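Local structure of transcriptional regulator (Saccharomonospora viridis, 4KWA) at residues 14-19 against 97-101; 77-81 against 186-191; 52-57 against 114-118; 66-71 against 83-87. The protein probably binds DNA as a TetR-family transcriptional repressor, and holds a choline ion in the pocket of its C-terminal regulatory domain. All blocks are in the same frame, centred on the assembly; numbering follows the deposited sequence. Where two conformers were deposited one is given.

Contact 1 (14-19 against 97-101); sequences WRLIAR and DEWSV. With CHT (choline ion), chain E; EDO (1,2-ethanediol), chain D.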
loop_
_atom_site.group_PDB
_atom_site.type_symbol
_atom_site.label_atom_id
_atom_site.label_comp_id
_atom_site.label_asym_id
_atom_site.label_seq_id
_atom_site.Cartn_x
_atom_site.Cartn_y
_atom_site.Cartn_z
ATOM N N TRP A 14 9.955 -17.284 1.821
ATOM C CA TRP A 14 8.920 -16.465 1.177
ATOM C C TRP A 14 7.529 -16.685 1.713
ATOM O O TRP A 14 6.823 -15.750 2.133
ATOM C CB TRP A 14 8.886 -16.729 -0.342
ATOM C CG TRP A 14 7.883 -15.853 -1.097
ATOM C CD1 TRP A 14 6.584 -16.175 -1.528
ATOM C CD2 TRP A 14 8.127 -14.508 -1.535
ATOM N NE1 TRP A 14 6.037 -15.067 -2.162
ATOM C CE2 TRP A 14 6.971 -14.057 -2.204
ATOM C CE3 TRP A 14 9.207 -13.648 -1.403
ATOM C CZ2 TRP A 14 6.872 -12.759 -2.762
ATOM C CZ3 TRP A 14 9.126 -12.348 -1.972
ATOM C CH2 TRP A 14 7.944 -11.929 -2.658
ATOM N N ARG A 15 7.196 -17.970 1.839
ATOM C CA ARG A 15 5.913 -18.400 2.359
ATOM C C ARG A 15 5.692 -18.030 3.844
ATOM O O ARG A 15 4.637 -17.470 4.201
ATOM C CB ARG A 15 5.740 -19.894 2.070
ATOM C CG ARG A 15 4.377 -20.453 2.485
ATOM C CD ARG A 15 4.204 -21.901 2.193
ATOM N NE ARG A 15 5.275 -22.787 2.620
ATOM C CZ ARG A 15 6.201 -23.191 1.771
ATOM N NH1 ARG A 15 6.163 -22.720 0.532
ATOM N NH2 ARG A 15 7.168 -23.955 2.146
ATOM N N LEU A 16 6.741 -18.218 4.649
ATOM C CA LEU A 16 6.688 -17.851 6.045
ATOM C C LEU A 16 6.573 -16.328 6.242
ATOM O O LEU A 16 5.771 -15.850 7.059
ATOM C CB LEU A 16 7.877 -18.453 6.780
ATOM C CG LEU A 16 8.017 -19.974 6.901
ATOM C CD1 LEU A 16 9.274 -20.376 7.699
ATOM C CD2 LEU A 16 6.730 -20.463 7.578
ATOM N N ILE A 17 7.314 -15.602 5.449
ATOM C CA ILE A 17 7.313 -14.137 5.506
ATOM C C ILE A 17 5.892 -13.636 5.091
ATOM O O ILE A 17 5.332 -12.762 5.703
ATOM C CB ILE A 17 8.410 -13.579 4.576
ATOM C CG1 ILE A 17 9.792 -13.806 5.198
ATOM C CG2 ILE A 17 8.194 -12.064 4.334
ATOM C CD1 ILE A 17 10.971 -13.635 4.276
ATOM N N ALA A 18 5.327 -14.230 4.054
ATOM C CA ALA A 18 3.971 -13.881 3.602
ATOM C C ALA A 18 2.912 -14.123 4.624
ATOM O O ALA A 18 2.049 -13.278 4.925
ATOM C CB ALA A 18 3.664 -14.675 2.354
ATOM N N ARG A 19 2.958 -15.305 5.240
ATOM C CA ARG A 19 1.861 -15.674 6.140
ATOM C C ARG A 19 2.006 -15.267 7.590
ATOM O O ARG A 19 1.003 -15.153 8.309
ATOM C CB ARG A 19 1.675 -17.186 5.996
ATOM C CG ARG A 19 1.453 -17.483 4.543
ATOM C CD ARG A 19 1.030 -18.892 4.273
ATOM N NE ARG A 19 0.926 -19.065 2.851
ATOM C CZ ARG A 19 0.627 -20.225 2.256
ATOM N NH1 ARG A 19 0.596 -20.315 0.941
ATOM N NH2 ARG A 19 0.405 -21.304 2.972
ATOM N N ASP A 97 -0.104 -14.425 -1.377
ATOM C CA ASP A 97 1.164 -14.341 -0.619
ATOM C C ASP A 97 2.076 -13.275 -1.158
ATOM O O ASP A 97 2.765 -12.558 -0.400
ATOM C CB ASP A 97 1.867 -15.693 -0.642
ATOM C CG ASP A 97 1.200 -16.734 0.253
ATOM O OD1 ASP A 97 0.345 -16.407 1.055
ATOM O OD2 ASP A 97 1.504 -17.917 0.080
ATOM N N GLU A 98 2.187 -13.183 -2.489
ATOM C CA GLU A 98 3.013 -12.145 -3.055
ATOM C C GLU A 98 2.544 -10.786 -2.594
ATOM O O GLU A 98 3.357 -9.974 -2.141
ATOM C CB GLU A 98 3.072 -12.279 -4.577
ATOM C CG GLU A 98 3.823 -13.529 -5.017
ATOM C CD GLU A 98 3.889 -13.660 -6.537
ATOM O OE1 GLU A 98 3.262 -12.862 -7.231
ATOM O OE2 GLU A 98 4.601 -14.516 -7.052
ATOM N N TRP A 99 1.209 -10.557 -2.607
ATOM C CA TRP A 99 0.717 -9.318 -2.100
ATOM C C TRP A 99 1.140 -9.089 -0.680
ATOM O O TRP A 99 1.522 -7.982 -0.331
ATOM C CB TRP A 99 -0.817 -9.225 -2.249
ATOM C CG TRP A 99 -1.278 -8.724 -3.601
ATOM C CD1 TRP A 99 -1.410 -9.426 -4.726
ATOM C CD2 TRP A 99 -1.527 -7.343 -3.959
ATOM N NE1 TRP A 99 -1.779 -8.603 -5.788
ATOM C CE2 TRP A 99 -1.867 -7.313 -5.334
ATOM C CE3 TRP A 99 -1.490 -6.144 -3.266
ATOM C CZ2 TRP A 99 -2.220 -6.110 -6.026
ATOM C CZ3 TRP A 99 -1.862 -4.935 -3.951
ATOM C CH2 TRP A 99 -2.228 -4.938 -5.323
ATOM N N SER A 100 1.014 -10.128 0.140
ATOM C CA SER A 100 1.383 -10.045 1.555
ATOM C C SER A 100 2.813 -9.557 1.721
ATOM O O SER A 100 3.107 -8.782 2.627
ATOM C CB SER A 100 1.214 -11.395 2.275
ATOM O OG SER A 100 -0.138 -11.842 2.328
ATOM N N VAL A 101 3.712 -10.044 0.869
ATOM C CA VAL A 101 5.085 -9.669 0.916
ATOM C C VAL A 101 5.298 -8.246 0.378
ATOM O O VAL A 101 6.086 -7.490 0.988
ATOM C CB VAL A 101 5.935 -10.647 0.138
ATOM C CG1 VAL A 101 7.371 -10.120 0.050
ATOM C CG2 VAL A 101 5.842 -11.998 0.839
HETATM C C4 CHT E . 4.069 -4.712 -7.991
HETATM C C5 CHT E . 3.216 -5.976 -7.871
HETATM C C6 CHT E . 1.962 -5.158 -5.898
HETATM C C7 CHT E . 1.432 -7.249 -6.914
HETATM C C8 CHT E . 0.954 -5.108 -8.057
HETATM O O6 CHT E . 5.415 -5.154 -8.227
HETATM N N1 CHT E . 1.895 -5.856 -7.192
HETATM C C1 EDO D . 3.500 -22.529 5.777
HETATM O O1 EDO D . 4.817 -23.265 5.511
HETATM C C2 EDO D . 3.607 -21.050 6.175
HETATM O O2 EDO D . 3.095 -20.529 7.461
#

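Contact 2 (77-81 against 186-191); sequences ARERL and IEHNIV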
loop_
_atom_site.group_PDB
_atom_site.type_symbol
_atom_site.label_atom_id
_atom_site.label_comp_id
_atom_site.label_asym_id
_atom_site.label_seq_id
_atom_site.Cartn_x
_atom_site.Cartn_y
_atom_site.Cartn_z
ATOM N N ALA A 77 -4.483 -6.013 -27.810
ATOM C CA ALA A 77 -4.055 -5.330 -26.616
ATOM C C ALA A 77 -5.149 -5.246 -25.515
ATOM O O ALA A 77 -4.824 -5.217 -24.368
ATOM C CB ALA A 77 -3.488 -3.932 -26.965
ATOM N N ARG A 78 -6.436 -5.248 -25.860
ATOM C CA ARG A 78 -7.432 -5.223 -24.776
ATOM C C ARG A 78 -7.318 -6.518 -23.991
ATOM O O ARG A 78 -7.314 -6.487 -22.730
ATOM C CB ARG A 78 -8.890 -5.049 -25.247
ATOM C CG ARG A 78 -9.900 -5.184 -24.092
ATOM C CD ARG A 78 -11.401 -5.131 -24.424
ATOM N NE ARG A 78 -12.101 -5.795 -23.320
ATOM C CZ ARG A 78 -12.069 -7.116 -23.135
ATOM N NH1 ARG A 78 -11.381 -7.882 -23.980
ATOM N NH2 ARG A 78 -12.668 -7.678 -22.088
ATOM N N GLU A 79 -7.257 -7.635 -24.705
ATOM C CA GLU A 79 -7.116 -8.953 -24.024
ATOM C C GLU A 79 -5.796 -8.942 -23.227
ATOM O O GLU A 79 -5.761 -9.419 -22.104
ATOM C CB GLU A 79 -7.134 -10.158 -24.980
ATOM C CG GLU A 79 -7.194 -11.470 -24.206
ATOM C CD GLU A 79 -8.480 -11.666 -23.366
ATOM O OE1 GLU A 79 -9.496 -10.956 -23.585
ATOM O OE2 GLU A 79 -8.466 -12.545 -22.465
ATOM N N ARG A 80 -4.705 -8.428 -23.809
ATOM C CA ARG A 80 -3.459 -8.387 -23.070
ATOM C C ARG A 80 -3.575 -7.615 -21.742
ATOM O O ARG A 80 -3.161 -8.095 -20.678
ATOM C CB ARG A 80 -2.306 -7.790 -23.908
ATOM C CG ARG A 80 -1.784 -8.615 -25.002
ATOM C CD ARG A 80 -0.627 -7.927 -25.714
ATOM N NE ARG A 80 0.599 -7.913 -24.974
ATOM C CZ ARG A 80 1.487 -8.913 -24.954
ATOM N NH1 ARG A 80 1.194 -10.098 -25.495
ATOM N NH2 ARG A 80 2.642 -8.787 -24.291
ATOM N N LEU A 81 -4.121 -6.403 -21.822
ATOM C CA LEU A 81 -4.319 -5.526 -20.625
ATOM C C LEU A 81 -5.225 -6.239 -19.599
ATOM O O LEU A 81 -4.913 -6.287 -18.400
ATOM C CB LEU A 81 -4.839 -4.180 -21.064
ATOM C CG LEU A 81 -4.771 -3.129 -19.984
ATOM C CD1 LEU A 81 -3.340 -2.863 -19.540
ATOM C CD2 LEU A 81 -5.468 -1.835 -20.425
ATOM N N ILE A 186 -10.997 -0.064 -17.146
ATOM C CA ILE A 186 -10.457 -0.318 -18.497
ATOM C C ILE A 186 -11.544 0.004 -19.537
ATOM O O ILE A 186 -11.375 0.778 -20.465
ATOM C CB ILE A 186 -10.000 -1.776 -18.652
ATOM C CG1 ILE A 186 -8.746 -2.012 -17.800
ATOM C CG2 ILE A 186 -9.787 -2.154 -20.122
ATOM C CD1 ILE A 186 -8.371 -3.465 -17.669
ATOM N N GLU A 187 -12.699 -0.621 -19.369
ATOM C CA GLU A 187 -13.749 -0.401 -20.364
ATOM C C GLU A 187 -14.175 1.084 -20.515
ATOM O O GLU A 187 -14.545 1.470 -21.616
ATOM C CB GLU A 187 -14.963 -1.349 -20.129
ATOM C CG GLU A 187 -14.646 -2.841 -20.263
ATOM C CD GLU A 187 -13.974 -3.221 -21.598
ATOM O OE1 GLU A 187 -14.544 -2.862 -22.655
ATOM O OE2 GLU A 187 -12.900 -3.907 -21.584
ATOM N N HIS A 188 -14.177 1.899 -19.464
ATOM C CA HIS A 188 -14.645 3.290 -19.585
ATOM C C HIS A 188 -13.596 4.397 -19.632
ATOM O O HIS A 188 -13.895 5.527 -19.983
ATOM C CB HIS A 188 -15.642 3.567 -18.467
ATOM C CG HIS A 188 -16.788 2.610 -18.473
ATOM N ND1 HIS A 188 -17.180 1.906 -17.360
ATOM C CD2 HIS A 188 -17.538 2.138 -19.502
ATOM C CE1 HIS A 188 -18.175 1.100 -17.682
ATOM N NE2 HIS A 188 -18.406 1.218 -18.978
ATOM N N ASN A 189 -12.376 4.084 -19.201
ATOM C CA ASN A 189 -11.304 5.087 -19.211
ATOM C C ASN A 189 -10.236 4.849 -20.193
ATOM O O ASN A 189 -9.466 5.766 -20.486
ATOM C CB ASN A 189 -10.645 5.224 -17.846
ATOM C CG ASN A 189 -11.531 5.919 -16.849
ATOM O OD1 ASN A 189 -12.479 5.346 -16.341
ATOM N ND2 ASN A 189 -11.189 7.141 -16.539
ATOM N N ILE A 190 -10.094 3.590 -20.618
ATOM C CA ILE A 190 -9.039 3.191 -21.550
ATOM C C ILE A 190 -9.563 2.862 -22.937
ATOM O O ILE A 190 -9.046 3.352 -23.926
ATOM C CB ILE A 190 -8.182 2.055 -21.002
ATOM C CG1 ILE A 190 -7.691 2.379 -19.572
ATOM C CG2 ILE A 190 -6.997 1.748 -21.891
ATOM C CD1 ILE A 190 -6.774 1.382 -18.946
ATOM N N VAL A 191 -10.590 2.023 -23.015
ATOM C CA VAL A 191 -11.132 1.587 -24.286
ATOM C C VAL A 191 -11.812 2.726 -25.053
ATOM O O VAL A 191 -12.590 3.514 -24.467
ATOM C CB VAL A 191 -12.068 0.372 -24.096
ATOM C CG1 VAL A 191 -12.876 0.012 -25.387
ATOM C CG2 VAL A 191 -11.295 -0.806 -23.595
#

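Contact 3 (52-57 against 114-118); sequences LLEALR and KIRDL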
loop_
_atom_site.group_PDB
_atom_site.type_symbol
_atom_site.label_atom_id
_atom_site.label_comp_id
_atom_site.label_asym_id
_atom_site.label_seq_id
_atom_site.Cartn_x
_atom_site.Cartn_y
_atom_site.Cartn_z
ATOM N N LEU A 52 15.419 -11.897 2.924
ATOM C CA LEU A 52 14.314 -11.130 2.321
ATOM C C LEU A 52 14.723 -10.637 0.910
ATOM O O LEU A 52 13.993 -10.858 -0.073
ATOM C CB LEU A 52 13.932 -9.928 3.168
ATOM C CG LEU A 52 12.807 -8.967 2.727
ATOM C CD1 LEU A 52 11.552 -9.734 2.431
ATOM C CD2 LEU A 52 12.526 -7.864 3.702
ATOM N N LEU A 53 15.934 -10.072 0.818
ATOM C CA LEU A 53 16.348 -9.520 -0.462
ATOM C C LEU A 53 16.395 -10.640 -1.531
ATOM O O LEU A 53 15.916 -10.462 -2.672
ATOM C CB LEU A 53 17.708 -8.829 -0.303
ATOM C CG LEU A 53 18.328 -8.281 -1.555
ATOM C CD1 LEU A 53 17.537 -7.064 -1.930
ATOM C CD2 LEU A 53 19.808 -7.980 -1.237
ATOM N N GLU A 54 16.994 -11.770 -1.188
ATOM C CA GLU A 54 17.172 -12.828 -2.212
ATOM C C GLU A 54 15.879 -13.555 -2.541
ATOM O O GLU A 54 15.630 -14.027 -3.710
ATOM C CB GLU A 54 18.281 -13.786 -1.767
ATOM C CG GLU A 54 19.670 -13.125 -1.652
ATOM C CD GLU A 54 20.155 -12.484 -2.973
ATOM O OE1 GLU A 54 19.719 -12.975 -4.048
ATOM O OE2 GLU A 54 20.980 -11.517 -2.949
ATOM N N ALA A 55 14.986 -13.577 -1.540
ATOM C CA ALA A 55 13.649 -14.178 -1.748
ATOM C C ALA A 55 12.831 -13.268 -2.673
ATOM O O ALA A 55 12.121 -13.754 -3.595
ATOM C CB ALA A 55 12.883 -14.332 -0.388
ATOM N N LEU A 56 13.024 -11.983 -2.529
ATOM C CA LEU A 56 12.271 -11.019 -3.370
ATOM C C LEU A 56 12.821 -11.156 -4.812
ATOM O O LEU A 56 12.064 -11.152 -5.783
ATOM C CB LEU A 56 12.515 -9.604 -2.925
ATOM C CG LEU A 56 11.917 -9.243 -1.586
ATOM C CD1 LEU A 56 12.439 -7.909 -1.109
ATOM C CD2 LEU A 56 10.423 -9.172 -1.716
ATOM N N ARG A 57 14.124 -11.231 -4.945
ATOM C CA ARG A 57 14.694 -11.328 -6.274
ATOM C C ARG A 57 14.184 -12.566 -6.992
ATOM O O ARG A 57 13.782 -12.513 -8.173
ATOM C CB ARG A 57 16.206 -11.370 -6.198
ATOM C CG ARG A 57 16.930 -11.056 -7.513
ATOM C CD ARG A 57 18.431 -11.266 -7.410
ATOM N NE ARG A 57 19.024 -10.769 -6.152
ATOM C CZ ARG A 57 19.276 -9.504 -5.868
ATOM N NH1 ARG A 57 19.884 -9.186 -4.725
ATOM N NH2 ARG A 57 19.007 -8.568 -6.763
ATOM N N LYS A 114 18.869 -1.537 -0.593
ATOM C CA LYS A 114 18.928 -2.627 -1.538
ATOM C C LYS A 114 17.493 -3.071 -1.862
ATOM O O LYS A 114 17.211 -3.323 -3.002
ATOM C CB LYS A 114 19.801 -3.811 -1.121
ATOM C CG LYS A 114 21.300 -3.442 -0.995
ATOM C CD LYS A 114 22.219 -4.635 -0.794
ATOM C CE LYS A 114 22.188 -5.259 0.596
ATOM N NZ LYS A 114 23.300 -6.255 0.806
ATOM N N ILE A 115 16.623 -3.158 -0.865
ATOM C CA ILE A 115 15.257 -3.511 -1.043
ATOM C C ILE A 115 14.553 -2.431 -1.864
ATOM O O ILE A 115 13.817 -2.785 -2.789
ATOM C CB ILE A 115 14.509 -3.760 0.286
ATOM C CG1 ILE A 115 15.130 -4.927 1.079
ATOM C CG2 ILE A 115 13.007 -3.980 0.035
ATOM C CD1 ILE A 115 14.900 -6.261 0.472
ATOM N N ARG A 116 14.794 -1.163 -1.545
ATOM C CA ARG A 116 14.239 -0.034 -2.257
ATOM C C ARG A 116 14.592 -0.087 -3.759
ATOM O O ARG A 116 13.724 0.133 -4.631
ATOM C CB ARG A 116 14.735 1.325 -1.660
ATOM C CG ARG A 116 13.943 2.517 -2.154
ATOM C CD ARG A 116 14.528 3.925 -1.939
ATOM N NE ARG A 116 14.660 4.311 -0.551
ATOM C CZ ARG A 116 15.807 4.557 0.106
ATOM N NH1 ARG A 116 17.004 4.543 -0.497
ATOM N NH2 ARG A 116 15.742 4.881 1.394
ATOM N N ASP A 117 15.846 -0.397 -4.049
ATOM C CA ASP A 117 16.349 -0.473 -5.440
ATOM C C ASP A 117 15.738 -1.657 -6.167
ATOM O O ASP A 117 15.325 -1.551 -7.308
ATOM C CB ASP A 117 17.877 -0.643 -5.485
ATOM C CG ASP A 117 18.640 0.621 -5.068
ATOM O OD1 ASP A 117 17.973 1.660 -4.820
ATOM O OD2 ASP A 117 19.911 0.528 -4.957
ATOM N N LEU A 118 15.648 -2.809 -5.512
ATOM C CA LEU A 118 15.030 -3.922 -6.121
ATOM C C LEU A 118 13.550 -3.642 -6.395
ATOM O O LEU A 118 13.075 -3.940 -7.497
ATOM C CB LEU A 118 15.227 -5.156 -5.246
ATOM C CG LEU A 118 14.704 -6.507 -5.794
ATOM C CD1 LEU A 118 15.436 -7.658 -5.202
ATOM C CD2 LEU A 118 13.197 -6.716 -5.562
#

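Contact 4 (66-71 against 83-87); sequences RQVAEL and RLVEL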
loop_
_atom_site.group_PDB
_atom_site.type_symbol
_atom_site.label_atom_id
_atom_site.label_comp_id
_atom_site.label_asym_id
_atom_site.label_seq_id
_atom_site.Cartn_x
_atom_site.Cartn_y
_atom_site.Cartn_z
ATOM N N ARG A 66 5.894 -15.973 -15.204
ATOM C CA ARG A 66 4.470 -16.286 -15.198
ATOM C C ARG A 66 3.769 -15.338 -16.225
ATOM O O ARG A 66 2.928 -15.737 -17.048
ATOM C CB ARG A 66 3.919 -16.027 -13.746
ATOM C CG ARG A 66 2.429 -16.158 -13.500
ATOM C CD ARG A 66 2.050 -15.589 -12.114
ATOM N NE ARG A 66 2.899 -16.145 -11.067
ATOM C CZ ARG A 66 3.286 -15.494 -9.966
ATOM N NH1 ARG A 66 2.889 -14.249 -9.730
ATOM N NH2 ARG A 66 4.070 -16.100 -9.093
ATOM N N GLN A 67 4.156 -14.073 -16.166
ATOM C CA GLN A 67 3.550 -13.070 -17.010
ATOM C C GLN A 67 3.833 -13.425 -18.465
ATOM O O GLN A 67 2.938 -13.423 -19.353
ATOM C CB GLN A 67 4.138 -11.715 -16.651
ATOM C CG GLN A 67 3.603 -10.587 -17.445
ATOM C CD GLN A 67 4.336 -9.340 -17.202
ATOM O OE1 GLN A 67 4.100 -8.637 -16.222
ATOM N NE2 GLN A 67 5.141 -8.971 -18.172
ATOM N N VAL A 68 5.117 -13.660 -18.753
ATOM C CA VAL A 68 5.475 -14.043 -20.153
ATOM C C VAL A 68 4.667 -15.211 -20.689
ATOM O O VAL A 68 4.246 -15.182 -21.829
ATOM C CB VAL A 68 6.994 -14.314 -20.252
ATOM C CG1 VAL A 68 7.400 -14.987 -21.544
ATOM C CG2 VAL A 68 7.683 -12.965 -20.056
ATOM N N ALA A 69 4.419 -16.226 -19.830
ATOM C CA ALA A 69 3.699 -17.464 -20.142
ATOM C C ALA A 69 2.227 -17.187 -20.421
ATOM O O ALA A 69 1.679 -17.638 -21.411
ATOM C CB ALA A 69 3.797 -18.464 -18.990
ATOM N N GLU A 70 1.643 -16.332 -19.597
ATOM C CA GLU A 70 0.258 -15.999 -19.706
ATOM C C GLU A 70 0.000 -15.171 -20.989
ATOM O O GLU A 70 -0.926 -15.470 -21.712
ATOM C CB GLU A 70 -0.214 -15.242 -18.456
ATOM C CG GLU A 70 -1.673 -14.773 -18.481
ATOM C CD GLU A 70 -2.723 -15.892 -18.415
ATOM O OE1 GLU A 70 -2.362 -17.086 -18.312
ATOM O OE2 GLU A 70 -3.933 -15.554 -18.432
ATOM N N LEU A 71 0.894 -14.267 -21.351
ATOM C CA LEU A 71 0.605 -13.353 -22.475
ATOM C C LEU A 71 1.143 -13.732 -23.847
ATOM O O LEU A 71 0.805 -13.031 -24.802
ATOM C CB LEU A 71 1.249 -12.007 -22.219
ATOM C CG LEU A 71 0.522 -11.020 -21.291
ATOM C CD1 LEU A 71 0.041 -11.663 -20.020
ATOM C CD2 LEU A 71 1.429 -9.837 -20.996
ATOM N N ARG A 83 -5.610 -9.491 -19.189
ATOM C CA ARG A 83 -4.839 -10.559 -18.563
ATOM C C ARG A 83 -3.802 -10.044 -17.586
ATOM O O ARG A 83 -3.651 -10.542 -16.522
ATOM C CB ARG A 83 -4.130 -11.380 -19.596
ATOM C CG ARG A 83 -4.955 -12.492 -20.121
ATOM C CD ARG A 83 -4.408 -12.959 -21.436
ATOM N NE ARG A 83 -5.408 -13.731 -22.121
ATOM C CZ ARG A 83 -5.579 -15.021 -21.963
ATOM N NH1 ARG A 83 -6.535 -15.601 -22.632
ATOM N NH2 ARG A 83 -4.791 -15.715 -21.165
ATOM N N LEU A 84 -3.092 -9.032 -17.998
ATOM C CA LEU A 84 -2.119 -8.364 -17.154
ATOM C C LEU A 84 -2.696 -7.948 -15.832
ATOM O O LEU A 84 -2.031 -8.095 -14.843
ATOM C CB LEU A 84 -1.508 -7.122 -17.809
ATOM C CG LEU A 84 -0.372 -7.386 -18.748
ATOM C CD1 LEU A 84 -0.009 -6.115 -19.527
ATOM C CD2 LEU A 84 0.838 -7.954 -17.953
ATOM N N VAL A 85 -3.886 -7.373 -15.845
ATOM C CA VAL A 85 -4.553 -6.899 -14.645
ATOM C C VAL A 85 -5.002 -8.085 -13.836
ATOM O O VAL A 85 -4.778 -8.101 -12.613
ATOM C CB VAL A 85 -5.667 -5.880 -15.015
ATOM C CG1 VAL A 85 -6.535 -5.586 -13.822
ATOM C CG2 VAL A 85 -5.049 -4.589 -15.577
ATOM N N GLU A 86 -5.475 -9.157 -14.505
ATOM C CA GLU A 86 -5.881 -10.379 -13.832
ATOM C C GLU A 86 -4.709 -11.009 -12.982
ATOM O O GLU A 86 -4.905 -11.577 -11.877
ATOM C CB GLU A 86 -6.434 -11.401 -14.857
ATOM C CG GLU A 86 -6.813 -12.750 -14.234
ATOM C CD GLU A 86 -8.109 -12.692 -13.418
ATOM O OE1 GLU A 86 -8.971 -11.800 -13.665
ATOM O OE2 GLU A 86 -8.314 -13.583 -12.545
ATOM N N LEU A 87 -3.536 -11.062 -13.601
ATOM C CA LEU A 87 -2.296 -11.523 -12.940
ATOM C C LEU A 87 -1.920 -10.724 -11.675
ATOM O O LEU A 87 -1.126 -11.174 -10.879
ATOM C CB LEU A 87 -1.128 -11.359 -13.877
ATOM C CG LEU A 87 -1.040 -12.330 -14.993
ATOM C CD1 LEU A 87 0.131 -11.858 -15.833
ATOM C CD2 LEU A 87 -0.819 -13.700 -14.386
HETATM O O HOH W 1 1.402 -12.178 -11.110
#

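Contact 1 (14-19 against 97-101)
Trp14 carries CG anti to its backbone nitrogen (chi1 -177°), which swings the indole along helix 2-20 to meet Val101 of helix 94-109. Asp97 turns CG beside its own nitrogen (chi1 -73°) and faces Arg19. Val101 CG2 lies over one face of the indole, 3.9 Å from the centroid of the Trp14 six-membered ring, a CH-pi contact close to the normal. Val101 CG1 approaches Trp14 CH2 to 3.3 Å, a tight fit. Glu98 CG meets the ring at its edge, and the Glu98 carboxylate goes on to Arg66 and Asn59. Ala18 CB fits against Asp97 CB at 3.6 Å. The backbones come closest at Ala18 and Ser100, small residues that let the helix axes approach to 8.1 Å at 71°. At the exposed margin Arg19 grips Asp97 side-on. Arg19 NH1 gives a 2.7 Å bond to the syn lone pair of Asp97 OD2, and Arg19 NE reaches the same oxygen at 3.1 Å. Trp99, two residues after Asp97, points away from helix 2-20 and lays a ring face against the choline. A buried apolar centre edged by an ion pair thus joins the first helix of the DNA-binding domain to a choline-pocket helix, consistent with a route between the domains.

Contact 2 (77-81 against 186-191)
Arg78 reaches across to Glu187 where helix 77-86 packs against the end of helix 175-190, within the all-helical C-terminal domain of a TetR-type regulator. The Arg78 chain runs extended from CG to NE. In one of its two conformers, Arg78 NE donates to Glu187 OE2 at 2.7 Å with an N-H...O angle of 156°. The oxygen lies near the guanidinium plane and is met on its syn side, somewhat out of the carboxylate plane. Glu187 bends at chi2 (-54°) to bring the carboxylate there. Arg78 CD also touches Val191 CG2 loosely. Glu79 adds a long ion pair to Arg78 NH1, so one guanidinium links two carboxylates on the partly exposed side. Leu81, one turn on, points into the buried side, beside Phe143 and Leu155. The segment axes stay 12.2 Å apart, and branched side chains bridge the distance. Leu81 CD2 comes within 4.2 Å of Ile186 CG1. It meets Ile190 tip to tip, with Leu81 CD2 3.8 Å from Ile190 CD1.

Contact 3 (52-57 against 114-118)
Segments 52-57 and 114-118 run nearly parallel, their axes 9° apart in direction and 10.3 Å apart at closest approach, with Leu53 nearest Ile115. This is a helix-helix seam of the TetR fold. Helix 48-71, which leads out of the DNA-binding domain, lies beside the start of helix 113-139 of the ligand-binding domain. Ile115 inserts its CD1 among Leu52, Leu53 and Leu56. CG1 stands beside the backbone nitrogen (chi1 -61°) and the chain bends again at chi2 (-70°), which sends CD1 toward helix 48-71. Leu53 and Ile115 lie side by side, running opposite ways, with Leu53 CD1 3.7 Å from Ile115 CD1. Leu56 crosses Ile115 at about a right angle, putting Leu56 CD1 3.4 Å from Ile115 CD1, a close-packed pair of methyls. Val105 and Ser109 of helix 94-109 also touch Ile115. The aliphatic part of Lys114 crosses Leu53 CD2 at about a right angle, near the surface. At the other end Leu118 CD2 lies 4.0 Å from Leu56 CB, while Leu118 CD1 rests on Leu53 O and Arg57 N. Arg57 bends at chi3 and grips Glu54 side-on with two nearly straight bonds. Arg57 NE binds Glu54 OE1 and Arg57 NH1 binds Glu54 OE2, each at 3.1 Å. Both oxygens lie near the guanidinium plane but are met from above their own. Over one face of the Arg57 guanidinium lies Leu118 CD1, 4.0 Å above the plane.

Contact 4 (66-71 against 83-87)
Leu71 and Leu84 cross at about a right angle, with Leu71 CD2 3.6 Å from Leu84 CD2 on the buried side. Leu87 lies next to them. Leu87 CD1 rests on Gln67 CA at 3.8 Å and also meets Leu71 CD1. The other branch, Leu87 CD2, slides past the methylene groups of Arg66. Gln67 stays extended and lays its chain over Leu84 CD2. On the partly exposed side Glu70 turns at chi2 (69°) toward Arg83. Arg83 NH2 lies 2.9 Å from Glu70 OE2, but the N-H...O angle is only 118°, so the hydrogen bond in this salt bridge is weak. The two chains cross at about a right angle, and their flat groups are tilted by 39°. At the other end a water joins the segments. It accepts from Arg66 NH1 at 2.9 Å and donates to Leu87 O at 2.7 Å, lying in the guanidinium plane. Farther out, Glu98 of helix 94-109 forms a salt bridge with Arg66 NH2 and so helps to fix the guanidinium. Thr129 and Trp126 of helix 113-139 pack on Leu84. The end of helix 48-71, leading from the DNA-binding domain, and helix 77-86 form an antiparallel hairpin where the TetR-type ligand-binding domain begins.

Contact 1 is the buried one; contacts 2, 3 and 4 are partly buried. Contacts 1 and 3 join the DNA-binding domain to the ligand-binding domain and touch each other, since Leu56 packs on both Trp14 and Val101. Contacts 2 and 4 lie on the opposite side of the chain's centre from contact 1 and share helix 77-86, while contacts 3 and 4 share helix 48-71. A salt bridge from Glu98 to Arg66 ties contact 1 to contact 4. Chemistry differs with place. Contact 3 is bridged by apolar packing, and its ion pair stays within one segment. Contacts 1, 2 and 4 each add a cross-segment salt bridge, and contact 4 also a water.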